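Local coordinates for aspartate aminotransferase, mitochondrial (Trypanosoma brucei brucei, PDB 4W5K), which probably catalyses the pyridoxal-phosphate-dependent transfer of an amino group between L-aspartate and 2-oxoglutarate, working as a homodimer, at residues V37-D40 with D41-P45; L78-G81 with P82-A86; P129-E132 with S133-K137; A158-L161 with E162-K166; V387-A390 with I391-V394. The protein carries 1 engineered substitution. All coordinates share one frame; numbering follows the deposited sequence.

Contact 1 of 5, residues V37-D40 with D41-P45; sequences VYRD and DADQP
Asp40 and Gln44 close a tight reverse turn at the protein surface, in the loop that runs from strand 31-32 to helix 49-52. The contact is local, and its frame is a type I beta turn from Asp40 to Asp43, in which Asp43 N donates to Asp40 O at 3.0 Å. One step outward Asp40 N donates to Gln44 O, also at 3.0 Å, while Asp43 takes a positive phi (66°); together these give the pattern of a type I turn with a G1 beta bulge.

The Asp40 carboxylate holds the turn from within. Its CG lies between the backbone N and the carbonyl carbon (chi1 65°), which carries OD1 over the chain ahead. There OD1 accepts from Ala42 N at 2.9 Å, making an Asx turn, and from Gln44 N at 2.9 Å. The two N-H groups arrive from opposite faces of the carboxylate, the Gln44 bond being the straighter. OD2 takes a water that also donates to Pro45 O. Gln44 runs alongside Asp40, then folds back to give NE2 to Ala42 O at 3.0 Å.

Arg39 bends at its second torsion and lays one guanidinium face over Pro45 CG, which stands 3.7 Å above that plane. Its NH1 donates to Tyr38 O, its NE meets Asp43 OD1 through a water, and its NH2 forms a salt bridge with Asp61 of the second subunit. The turn faces the dimer partner through Arg39, while Tyr38 packs on Met313 and Ile317 of helix 300-331 and its OH is hydrogen-bonded to Arg316 NE.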
loop_
_atom_site.group_PDB
_atom_site.type_symbol
_atom_site.label_atom_id
_atom_site.label_comp_id
_atom_site.label_asym_id
_atom_site.label_seq_id
_atom_site.Cartn_x
_atom_site.Cartn_y
_atom_site.Cartn_z
ATOM N N VAL A 37 16.475 -10.507 -0.482
ATOM C CA VAL A 37 16.929 -9.179 -0.891
ATOM C C VAL A 37 18.430 -9.159 -1.224
ATOM O O VAL A 37 19.187 -10.051 -0.819
ATOM C CB VAL A 37 16.647 -8.112 0.212
ATOM C CG1 VAL A 37 15.149 -7.832 0.318
ATOM C CG2 VAL A 37 17.178 -8.560 1.554
ATOM N N TYR A 38 18.860 -8.145 -1.970
ATOM C CA TYR A 38 20.279 -8.030 -2.303
ATOM C C TYR A 38 21.128 -7.715 -1.067
ATOM O O TYR A 38 20.680 -7.033 -0.125
ATOM C CB TYR A 38 20.506 -6.943 -3.380
ATOM C CG TYR A 38 21.961 -6.850 -3.831
ATOM C CD1 TYR A 38 22.508 -7.823 -4.680
ATOM C CD2 TYR A 38 22.778 -5.808 -3.414
ATOM C CE1 TYR A 38 23.848 -7.756 -5.075
ATOM C CE2 TYR A 38 24.122 -5.729 -3.816
ATOM C CZ TYR A 38 24.639 -6.707 -4.649
ATOM O OH TYR A 38 25.972 -6.634 -5.031
ATOM N N ARG A 39 22.365 -8.202 -1.096
ATOM C CA ARG A 39 23.403 -7.869 -0.116
ATOM C C ARG A 39 24.710 -7.607 -0.874
ATOM O O ARG A 39 24.922 -8.198 -1.928
ATOM C CB ARG A 39 23.619 -9.019 0.877
ATOM C CG ARG A 39 22.444 -9.284 1.783
ATOM C CD ARG A 39 22.383 -8.185 2.804
ATOM N NE ARG A 39 21.361 -8.360 3.827
ATOM C CZ ARG A 39 20.172 -7.753 3.819
ATOM N NH1 ARG A 39 19.830 -6.946 2.823
ATOM N NH2 ARG A 39 19.337 -7.944 4.826
ATOM N N ASP A 40 25.558 -6.721 -0.357
ATOM C CA ASP A 40 26.878 -6.493 -0.967
ATOM C C ASP A 40 27.829 -7.595 -0.527
ATOM O O ASP A 40 27.418 -8.521 0.170
ATOM C CB ASP A 40 27.415 -5.084 -0.624
ATOM C CG ASP A 40 27.692 -4.872 0.856
ATOM O OD1 ASP A 40 27.763 -5.839 1.641
ATOM O OD2 ASP A 40 27.834 -3.691 1.248
ATOM N N ASP A 41 29.096 -7.501 -0.934
ATOM C CA ASP A 41 30.098 -8.510 -0.585
ATOM C C ASP A 41 30.416 -8.623 0.907
ATOM O O ASP A 41 31.021 -9.607 1.334
ATOM C CB ASP A 41 31.397 -8.230 -1.340
ATOM C CG ASP A 41 32.350 -9.410 -1.310
ATOM O OD1 ASP A 41 31.963 -10.498 -1.787
ATOM O OD2 ASP A 41 33.475 -9.243 -0.775
ATOM N N ALA A 42 30.031 -7.607 1.680
ATOM C CA ALA A 42 30.207 -7.593 3.125
ATOM C C ALA A 42 28.957 -8.067 3.852
ATOM O O ALA A 42 28.859 -7.946 5.075
ATOM C CB ALA A 42 30.572 -6.202 3.584
ATOM N N ASP A 43 27.994 -8.567 3.088
ATOM C CA ASP A 43 26.747 -9.100 3.615
ATOM C C ASP A 43 25.921 -7.980 4.261
ATOM O O ASP A 43 25.228 -8.196 5.245
ATOM C CB ASP A 43 27.019 -10.237 4.611
ATOM C CG ASP A 43 25.763 -10.982 5.014
ATOM O OD1 ASP A 43 24.858 -11.168 4.166
ATOM O OD2 ASP A 43 25.670 -11.359 6.199
ATOM N N GLN A 44 26.023 -6.777 3.707
ATOM C CA GLN A 44 25.250 -5.634 4.206
ATOM C C GLN A 44 24.126 -5.279 3.250
ATOM O O GLN A 44 24.266 -5.425 2.046
ATOM C CB GLN A 44 26.136 -4.407 4.388
ATOM C CG GLN A 44 27.283 -4.592 5.367
ATOM C CD GLN A 44 26.809 -5.135 6.700
ATOM O OE1 GLN A 44 25.953 -4.541 7.360
ATOM N NE2 GLN A 44 27.346 -6.289 7.091
ATOM N N PRO A 45 23.009 -4.755 3.791
ATOM C CA PRO A 45 22.031 -4.139 2.890
ATOM C C PRO A 45 22.695 -3.014 2.101
ATOM O O PRO A 45 23.608 -2.354 2.597
ATOM C CB PRO A 45 20.953 -3.587 3.835
ATOM C CG PRO A 45 21.140 -4.287 5.126
ATOM C CD PRO A 45 22.621 -4.640 5.207
HETATM O O HOH W 1 22.052 -10.795 5.446
HETATM O O HOH W 2 26.194 -1.433 1.787
#

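Contact 2 of 5, residues L78-G81 with P82-A86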
loop_
_atom_site.group_PDB
_atom_site.type_symbol
_atom_site.label_atom_id
_atom_site.label_comp_id
_atom_site.label_asym_id
_atom_site.label_seq_id
_atom_site.Cartn_x
_atom_site.Cartn_y
_atom_site.Cartn_z
ATOM N N LEU A 78 10.854 3.707 -18.996
ATOM C CA LEU A 78 11.899 2.743 -18.616
ATOM C C LEU A 78 11.487 1.335 -19.043
ATOM O O LEU A 78 12.310 0.565 -19.553
ATOM C CB LEU A 78 12.173 2.788 -17.101
ATOM C CG LEU A 78 13.134 1.707 -16.580
ATOM C CD1 LEU A 78 14.539 1.909 -17.136
ATOM C CD2 LEU A 78 13.146 1.691 -15.052
ATOM N N CYS A 79 10.204 1.011 -18.876
ATOM C CA CYS A 79 9.695 -0.318 -19.226
ATOM C C CYS A 79 9.732 -0.539 -20.740
ATOM O O CYS A 79 10.299 -1.543 -21.239
ATOM C CB CYS A 79 8.257 -0.508 -18.694
ATOM S SG CYS A 79 7.529 -2.116 -19.179
ATOM N N PHE A 80 9.173 0.410 -21.499
ATOM C CA PHE A 80 8.894 0.166 -22.915
ATOM C C PHE A 80 9.935 0.775 -23.855
ATOM O O PHE A 80 9.978 0.441 -25.043
ATOM C CB PHE A 80 7.466 0.668 -23.254
ATOM C CG PHE A 80 6.385 -0.129 -22.583
ATOM C CD1 PHE A 80 6.062 -1.396 -23.046
ATOM C CD2 PHE A 80 5.707 0.366 -21.466
ATOM C CE1 PHE A 80 5.086 -2.157 -22.440
ATOM C CE2 PHE A 80 4.720 -0.393 -20.840
ATOM C CZ PHE A 80 4.410 -1.666 -21.339
ATOM N N GLY A 81 10.806 1.624 -23.305
ATOM C CA GLY A 81 11.897 2.229 -24.051
ATOM C C GLY A 81 11.498 3.465 -24.828
ATOM O O GLY A 81 10.342 3.868 -24.764
ATOM N N PRO A 82 12.453 4.052 -25.578
ATOM C CA PRO A 82 12.292 5.307 -26.331
ATOM C C PRO A 82 11.624 5.178 -27.711
ATOM O O PRO A 82 11.167 6.183 -28.254
ATOM C CB PRO A 82 13.737 5.786 -26.498
ATOM C CG PRO A 82 14.518 4.522 -26.602
ATOM C CD PRO A 82 13.829 3.529 -25.683
ATOM N N THR A 83 11.587 3.980 -28.287
ATOM C CA THR A 83 10.971 3.821 -29.604
ATOM C C THR A 83 9.783 2.855 -29.562
ATOM O O THR A 83 9.695 1.927 -30.381
ATOM C CB THR A 83 11.988 3.329 -30.643
ATOM O OG1 THR A 83 12.323 1.959 -30.379
ATOM C CG2 THR A 83 13.255 4.179 -30.597
ATOM N N CYS A 84 8.886 3.078 -28.599
ATOM C CA CYS A 84 7.667 2.281 -28.450
ATOM C C CYS A 84 6.438 3.042 -28.953
ATOM O O CYS A 84 6.039 4.055 -28.377
ATOM C CB CYS A 84 7.455 1.870 -26.985
ATOM S SG CYS A 84 5.962 0.861 -26.711
ATOM N N ALA A 85 5.842 2.537 -30.032
ATOM C CA ALA A 85 4.717 3.191 -30.678
ATOM C C ALA A 85 3.510 3.271 -29.751
ATOM O O ALA A 85 2.819 4.288 -29.698
ATOM C CB ALA A 85 4.354 2.452 -31.971
ATOM N N ALA A 86 3.271 2.197 -29.003
ATOM C CA ALA A 86 2.113 2.119 -28.112
ATOM C C ALA A 86 2.129 3.261 -27.115
ATOM O O ALA A 86 1.106 3.895 -26.848
ATOM C CB ALA A 86 2.091 0.794 -27.371
HETATM O O HOH W 3 11.393 0.997 -27.430
#
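Phe80 meets Cys84 across a glycine-proline corner that joins the C-terminal end of helix 69-80 to the N-terminal end of the short helix 85-88. Leu78 and Cys79 belong to the last turn of the first helix, and their carbonyl oxygens both receive the guanidinium of Arg228. Cys79 SG sits over the centre of the Phe80 ring, 3.6 Å above its plane.

Phe80 carries the side-chain contact. With CG anti to the carbonyl carbon (chi1 -67°), its ring turns toward strands 238-242 and 92-97, and His258 meets it edge-to-face. Cys84 points its CB back at the end of the first helix, where CB lies 3.5 Å from Phe80 O and SG 3.8 Å from Phe80 CB. The same sulfur stands obliquely to the ring, 5.1 Å from the centroid and 52° off the normal, a Cys sulfur-aromatic contact.

Gly81 breaks the helix with a positive phi (84°) that suits a residue lacking a side chain, and Pro82 follows it in the corner. Cys84 then occupies the N-cap position of the following helix. Across the corner, one water ties the helix end to the loop, donating to Phe80 O at 2.8 Å and accepting from Thr83 N at 3.1 Å.

Contact 3 of 5, residues P129-E132 with S133-K137; sequences PNHE and SIFAK
Asn130 and Ile134, with His131 and Phe135 one step on, make a pair of i to i+4 contacts in helix 129-137.

The backbone supplies the regular bonds: Ile134 N to Asn130 O, Phe135 N to His131 O, and Ala136 N to Glu132 O at 2.9 Å. Near the start of the helix a water extends this ladder, donating to Pro129 O at 2.6 Å and accepting from Ser133 N at 3.0 Å.

Side-chain packing follows the same spacing. The Ile134 side chain crosses that of Asn130 at about a right angle, so that CD1 lies 3.5 Å from Asn130 ND2 while CG1 rests 3.2 Å from Asn130 O. His131 and Phe135 run side by side and point the same way; both have CG anti to the carbonyl carbon (chi1 -85° and -73°), and His131 CD2 comes 4.2 Å from Phe135 CE2. The Phe135 ring turns its edge to His131 O, with CD2 at 3.2 Å.

The polar ends are engaged beyond the helix. Asn130 ND2 donates to Arg279 O of the second subunit, and His131 NE2 is hydrogen-bonded to Asp209, a residue of the pyridoxal phosphate pocket. His131, whose side chain comes within about 4 Å of the cofactor, probably helps position that aspartate. The helix belongs to the beta-alpha-beta unit of strands 120-124 and 141-149, part of the cofactor-binding core typical of this aminotransferase family.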
loop_
_atom_site.group_PDB
_atom_site.type_symbol
_atom_site.label_atom_id
_atom_site.label_comp_id
_atom_site.label_asym_id
_atom_site.label_seq_id
_atom_site.Cartn_x
_atom_site.Cartn_y
_atom_site.Cartn_z
ATOM N N PRO A 129 5.845 -18.161 -5.217
ATOM C CA PRO A 129 4.838 -18.662 -4.280
ATOM C C PRO A 129 3.632 -17.735 -4.125
ATOM O O PRO A 129 2.510 -18.224 -4.098
ATOM C CB PRO A 129 5.620 -18.775 -2.970
ATOM C CG PRO A 129 7.023 -19.118 -3.439
ATOM C CD PRO A 129 7.215 -18.298 -4.682
ATOM N N ASN A 130 3.840 -16.423 -4.056
ATOM C CA ASN A 130 2.704 -15.540 -3.766
ATOM C C ASN A 130 1.771 -15.355 -4.965
ATOM O O ASN A 130 0.649 -14.882 -4.796
ATOM C CB ASN A 130 3.211 -14.166 -3.282
ATOM C CG ASN A 130 2.122 -13.323 -2.541
ATOM O OD1 ASN A 130 1.201 -13.844 -1.901
ATOM N ND2 ASN A 130 2.256 -12.003 -2.642
ATOM N N HIS A 131 2.210 -15.749 -6.164
ATOM C CA HIS A 131 1.380 -15.571 -7.355
ATOM C C HIS A 131 0.051 -16.296 -7.196
ATOM O O HIS A 131 -1.001 -15.783 -7.604
ATOM C CB HIS A 131 2.090 -16.080 -8.624
ATOM C CG HIS A 131 3.003 -15.077 -9.253
ATOM N ND1 HIS A 131 4.066 -15.442 -10.050
ATOM C CD2 HIS A 131 2.993 -13.723 -9.234
ATOM C CE1 HIS A 131 4.683 -14.357 -10.480
ATOM N NE2 HIS A 131 4.057 -13.300 -9.997
ATOM N N GLU A 132 0.075 -17.482 -6.598
ATOM C CA GLU A 132 -1.171 -18.245 -6.476
ATOM C C GLU A 132 -2.233 -17.484 -5.679
ATOM O O GLU A 132 -3.380 -17.358 -6.104
ATOM C CB GLU A 132 -0.923 -19.606 -5.816
ATOM C CG GLU A 132 -2.171 -20.477 -5.850
ATOM C CD GLU A 132 -1.908 -21.909 -5.413
ATOM O OE1 GLU A 132 -1.192 -22.102 -4.411
ATOM O OE2 GLU A 132 -2.408 -22.842 -6.083
ATOM N N SER A 133 -1.839 -16.972 -4.519
ATOM C CA SER A 133 -2.779 -16.273 -3.661
ATOM C C SER A 133 -3.237 -14.944 -4.261
ATOM O O SER A 133 -4.421 -14.584 -4.164
ATOM C CB SER A 133 -2.179 -16.011 -2.277
ATOM O OG SER A 133 -3.228 -15.461 -1.464
ATOM N N ILE A 134 -2.297 -14.200 -4.832
ATOM C CA ILE A 134 -2.626 -12.930 -5.493
ATOM C C ILE A 134 -3.756 -13.139 -6.484
ATOM O O ILE A 134 -4.779 -12.449 -6.451
ATOM C CB ILE A 134 -1.409 -12.342 -6.237
ATOM C CG1 ILE A 134 -0.343 -11.839 -5.246
ATOM C CG2 ILE A 134 -1.822 -11.161 -7.117
ATOM C CD1 ILE A 134 1.040 -11.574 -5.897
ATOM N N PHE A 135 -3.590 -14.123 -7.362
ATOM C CA PHE A 135 -4.590 -14.272 -8.388
ATOM C C PHE A 135 -5.829 -14.965 -7.877
ATOM O O PHE A 135 -6.900 -14.684 -8.374
ATOM C CB PHE A 135 -3.955 -14.975 -9.599
ATOM C CG PHE A 135 -3.023 -14.055 -10.349
ATOM C CD1 PHE A 135 -3.549 -12.972 -11.063
ATOM C CD2 PHE A 135 -1.635 -14.216 -10.285
ATOM C CE1 PHE A 135 -2.718 -12.088 -11.721
ATOM C CE2 PHE A 135 -0.792 -13.343 -10.954
ATOM C CZ PHE A 135 -1.337 -12.276 -11.674
ATOM N N ALA A 136 -5.717 -15.797 -6.840
ATOM C CA ALA A 136 -6.918 -16.364 -6.227
ATOM C C ALA A 136 -7.811 -15.255 -5.684
ATOM O O ALA A 136 -9.036 -15.263 -5.881
ATOM C CB ALA A 136 -6.559 -17.342 -5.109
ATOM N N LYS A 137 -7.193 -14.282 -5.018
ATOM C CA LYS A 137 -7.959 -13.151 -4.458
ATOM C C LYS A 137 -8.660 -12.366 -5.577
ATOM O O LYS A 137 -9.750 -11.831 -5.374
ATOM C CB LYS A 137 -7.041 -12.220 -3.647
ATOM C CG LYS A 137 -6.573 -12.801 -2.308
ATOM C CD LYS A 137 -7.770 -13.039 -1.392
ATOM C CE LYS A 137 -7.351 -13.648 -0.056
ATOM N NZ LYS A 137 -8.509 -13.907 0.861
HETATM O O HOH W 4 0.368 -17.954 -2.675
#

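Contact 4 of 5, residues A158-L161 with E162-K166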
loop_
_atom_site.group_PDB
_atom_site.type_symbol
_atom_site.label_atom_id
_atom_site.label_comp_id
_atom_site.label_asym_id
_atom_site.label_seq_id
_atom_site.Cartn_x
_atom_site.Cartn_y
_atom_site.Cartn_z
ATOM N N ALA A 158 10.307 -27.045 -25.170
ATOM C CA ALA A 158 9.330 -27.810 -25.961
ATOM C C ALA A 158 8.036 -27.978 -25.153
ATOM O O ALA A 158 6.921 -27.833 -25.682
ATOM C CB ALA A 158 9.893 -29.152 -26.363
ATOM N N GLY A 159 8.192 -28.250 -23.857
ATOM C CA GLY A 159 7.054 -28.432 -22.970
ATOM C C GLY A 159 6.265 -27.151 -22.792
ATOM O O GLY A 159 5.034 -27.154 -22.841
ATOM N N MET A 160 6.977 -26.055 -22.561
ATOM C CA MET A 160 6.347 -24.738 -22.458
ATOM C C MET A 160 5.527 -24.406 -23.702
ATOM O O MET A 160 4.346 -24.031 -23.605
ATOM C CB MET A 160 7.394 -23.663 -22.243
ATOM C CG MET A 160 6.797 -22.280 -22.081
ATOM S SD MET A 160 8.125 -21.137 -21.643
ATOM C CE MET A 160 7.205 -19.622 -21.405
ATOM N N LEU A 161 6.159 -24.556 -24.868
ATOM C CA LEU A 161 5.493 -24.241 -26.127
ATOM C C LEU A 161 4.248 -25.106 -26.336
ATOM O O LEU A 161 3.194 -24.586 -26.723
ATOM C CB LEU A 161 6.456 -24.413 -27.309
ATOM C CG LEU A 161 7.646 -23.456 -27.357
ATOM C CD1 LEU A 161 8.563 -23.827 -28.514
ATOM C CD2 LEU A 161 7.188 -22.018 -27.477
ATOM N N GLU A 162 4.328 -26.397 -26.029
ATOM C CA GLU A 162 3.179 -27.281 -26.223
ATOM C C GLU A 162 2.038 -26.929 -25.277
ATOM O O GLU A 162 0.872 -26.978 -25.655
ATOM C CB GLU A 162 3.551 -28.755 -26.027
ATOM C CG GLU A 162 2.440 -29.682 -26.509
ATOM C CD GLU A 162 2.513 -31.090 -25.945
ATOM O OE1 GLU A 162 3.483 -31.413 -25.232
ATOM O OE2 GLU A 162 1.584 -31.879 -26.220
ATOM N N CYS A 163 2.380 -26.598 -24.037
ATOM C CA CYS A 163 1.362 -26.209 -23.066
ATOM C C CYS A 163 0.651 -24.938 -23.524
ATOM O O CYS A 163 -0.580 -24.845 -23.437
ATOM C CB CYS A 163 1.974 -26.000 -21.670
ATOM S SG CYS A 163 2.354 -27.570 -20.831
ATOM N N LEU A 164 1.418 -23.960 -24.010
ATOM C CA LEU A 164 0.813 -22.704 -24.459
ATOM C C LEU A 164 -0.038 -22.950 -25.703
ATOM O O LEU A 164 -1.096 -22.357 -25.859
ATOM C CB LEU A 164 1.874 -21.629 -24.727
ATOM C CG LEU A 164 2.661 -21.148 -23.494
ATOM C CD1 LEU A 164 3.626 -19.998 -23.828
ATOM C CD2 LEU A 164 1.755 -20.766 -22.359
ATOM N N ASP A 165 0.408 -23.850 -26.578
ATOM C CA ASP A 165 -0.358 -24.122 -27.779
ATOM C C ASP A 165 -1.694 -24.786 -27.451
ATOM O O ASP A 165 -2.690 -24.556 -28.143
ATOM C CB ASP A 165 0.441 -25.006 -28.745
ATOM C CG ASP A 165 -0.200 -25.080 -30.106
ATOM O OD1 ASP A 165 -0.449 -24.008 -30.704
ATOM O OD2 ASP A 165 -0.478 -26.202 -30.563
ATOM N N LYS A 166 -1.709 -25.620 -26.411
ATOM C CA LYS A 166 -2.900 -26.431 -26.089
ATOM C C LYS A 166 -3.886 -25.708 -25.152
ATOM O O LYS A 166 -5.053 -26.096 -25.060
ATOM C CB LYS A 166 -2.488 -27.753 -25.450
#
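Met160 and Leu164 stand one turn apart in helix 157-166, a peripheral helix whose inner side packs on strand 141-149 and helix 189-201. The successive i to i+4 bonds can be followed along residues 162 to 166.

Glu162 opens the series on the exposed side: its N donates to Ala158 O at 3.0 Å, and its CB also rests near that oxygen. Cys163 comes next, with N donating to Gly159 O at 3.0 Å. Its SG is anti to the carbonyl carbon (chi1 -76°), which folds the sulfur back along the helix to 3.4 Å from the same Gly159 O and toward Tyr145 and Ser146.

Leu164 turns inward. Its N donates to Met160 O, and its CG lies 3.3 Å from the same oxygen, which places the branch against the carbonyl that the backbone N-H already uses. One methyl, CD1, reaches Met160 CG at 4.3 Å, a loose apolar touch. Both residues pack against helix 189-201, the fully extended Met160 on Val195 and Leu164 on Val198, and Met160 also reaches Tyr145 and Tyr147 of strand 141-149.

Asp165 N donates to Leu161 O at 2.9 Å, and its carboxylate swings off the helix to a salt bridge with Arg201. Lys166 closes the run: its N donates to Glu162 O at 3.0 Å and makes a weak second bond to Cys163 O at 3.3 Å.

Contact 5 of 5, residues V387-A390 with I391-V394; sequences VSQA and IHNV
Gln389 and Asn393 join by their side-chain amides one turn apart on the C-terminal helix 384-395.

The polar contact is a single hydrogen bond, Gln389 NE2 to Asn393 OD1 at 2.8 Å. Gln389 bends at its second torsion (chi2 67°), which turns its amide along the helix. The acceptor lies in the plane of the Gln389 amide, but the two amides are 46° apart and NE2 stands tilted from the Asn393 carbonyl plane. NE2 also meets the edge of the His392 ring, 3.8 Å from CD2.

The apolar contact sits at Val387 and Ile391, which lie side by side and point the same way, with CG1 of Val387 3.7 Å from CD1 of Ile391. Ile391 CG1 also covers Val387 O at 3.3 Å.

Beneath both runs the backbone ladder, including Val394 N to Ala390 O at 3.0 Å.

Ile391 packs on Leu328 of helix 300-331, Val387 and Ala390 on Ile366, and Ala390 and Val394 on helix 354-364. That last helix also meets the polar side, where Tyr364 OH is hydrogen-bonded to Asn393 ND2. With Gln389 NE2 on OD1, both ends of the Asn393 amide are held, which should limit its rotation.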
loop_
_atom_site.group_PDB
_atom_site.type_symbol
_atom_site.label_atom_id
_atom_site.label_comp_id
_atom_site.label_asym_id
_atom_site.label_seq_id
_atom_site.Cartn_x
_atom_site.Cartn_y
_atom_site.Cartn_z
ATOM N N VAL A 387 30.879 -22.694 1.837
ATOM C CA VAL A 387 29.637 -23.220 1.301
ATOM C C VAL A 387 29.915 -24.244 0.208
ATOM O O VAL A 387 29.253 -25.278 0.152
ATOM C CB VAL A 387 28.749 -22.104 0.757
ATOM C CG1 VAL A 387 27.591 -22.688 -0.039
ATOM C CG2 VAL A 387 28.229 -21.251 1.915
ATOM N N SER A 388 30.890 -23.960 -0.649
ATOM C CA SER A 388 31.276 -24.920 -1.692
ATOM C C SER A 388 31.731 -26.244 -1.088
ATOM O O SER A 388 31.347 -27.311 -1.573
ATOM C CB SER A 388 32.387 -24.357 -2.581
ATOM O OG SER A 388 31.982 -23.138 -3.181
ATOM N N GLN A 389 32.543 -26.180 -0.033
ATOM C CA GLN A 389 33.057 -27.409 0.580
ATOM C C GLN A 389 31.895 -28.193 1.159
ATOM O O GLN A 389 31.819 -29.410 1.005
ATOM C CB GLN A 389 34.089 -27.114 1.678
ATOM C CG GLN A 389 34.702 -28.377 2.300
ATOM C CD GLN A 389 35.577 -29.162 1.327
ATOM O OE1 GLN A 389 36.573 -28.646 0.818
ATOM N NE2 GLN A 389 35.201 -30.413 1.059
ATOM N N ALA A 390 30.979 -27.476 1.808
ATOM C CA ALA A 390 29.799 -28.100 2.396
ATOM C C ALA A 390 28.922 -28.770 1.325
ATOM O O ALA A 390 28.489 -29.905 1.496
ATOM C CB ALA A 390 28.994 -27.072 3.182
ATOM N N ILE A 391 28.658 -28.070 0.226
ATOM C CA ILE A 391 27.837 -28.636 -0.842
ATOM C C ILE A 391 28.528 -29.852 -1.481
ATOM O O ILE A 391 27.888 -30.871 -1.763
ATOM C CB ILE A 391 27.510 -27.577 -1.912
ATOM C CG1 ILE A 391 26.537 -26.546 -1.307
ATOM C CG2 ILE A 391 26.943 -28.231 -3.168
ATOM C CD1 ILE A 391 26.218 -25.342 -2.208
ATOM N N HIS A 392 29.836 -29.766 -1.670
ATOM C CA HIS A 392 30.579 -30.944 -2.144
ATOM C C HIS A 392 30.457 -32.110 -1.158
ATOM O O HIS A 392 30.179 -33.238 -1.557
ATOM C CB HIS A 392 32.045 -30.613 -2.378
ATOM C CG HIS A 392 32.892 -31.824 -2.656
ATOM N ND1 HIS A 392 32.651 -32.673 -3.715
ATOM C CD2 HIS A 392 33.964 -32.334 -2.003
ATOM C CE1 HIS A 392 33.550 -33.644 -3.716
ATOM N NE2 HIS A 392 34.355 -33.466 -2.683
ATOM N N ASN A 393 30.635 -31.839 0.132
ATOM C CA ASN A 393 30.561 -32.900 1.135
ATOM C C ASN A 393 29.208 -33.610 1.199
ATOM O O ASN A 393 29.155 -34.817 1.404
ATOM C CB ASN A 393 30.916 -32.344 2.518
ATOM C CG ASN A 393 32.382 -31.997 2.634
ATOM O OD1 ASN A 393 33.161 -32.229 1.704
ATOM N ND2 ASN A 393 32.768 -31.426 3.758
ATOM N N VAL A 394 28.115 -32.881 1.010
ATOM C CA VAL A 394 26.802 -33.512 1.111
ATOM C C VAL A 394 26.346 -34.132 -0.200
ATOM O O VAL A 394 25.350 -34.858 -0.218
ATOM C CB VAL A 394 25.704 -32.513 1.591
ATOM C CG1 VAL A 394 26.040 -31.975 2.971
ATOM C CG2 VAL A 394 25.513 -31.387 0.589
#

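The five contacts follow one another along the chain without interleaving, and none touches another. Contacts 3 and 4 are served by a common strand, 141-149, against which both helices pack; their centres lie about 23 Å apart. Contact 2 borders the far end of the same large mixed sheet, at strands 92-97 and 238-242. Its centre is about 29 Å from that of contact 3. Contacts 1 and 5, with centres about 22 Å apart, both pack on the long helix 300-331. Contacts 2 and 5 stand on opposite sides of the chain's centre, their own centres about 45 Å apart. Only contacts 1 and 3 touch the second subunit, so local turns and helices here serve both the cofactor core and the dimer.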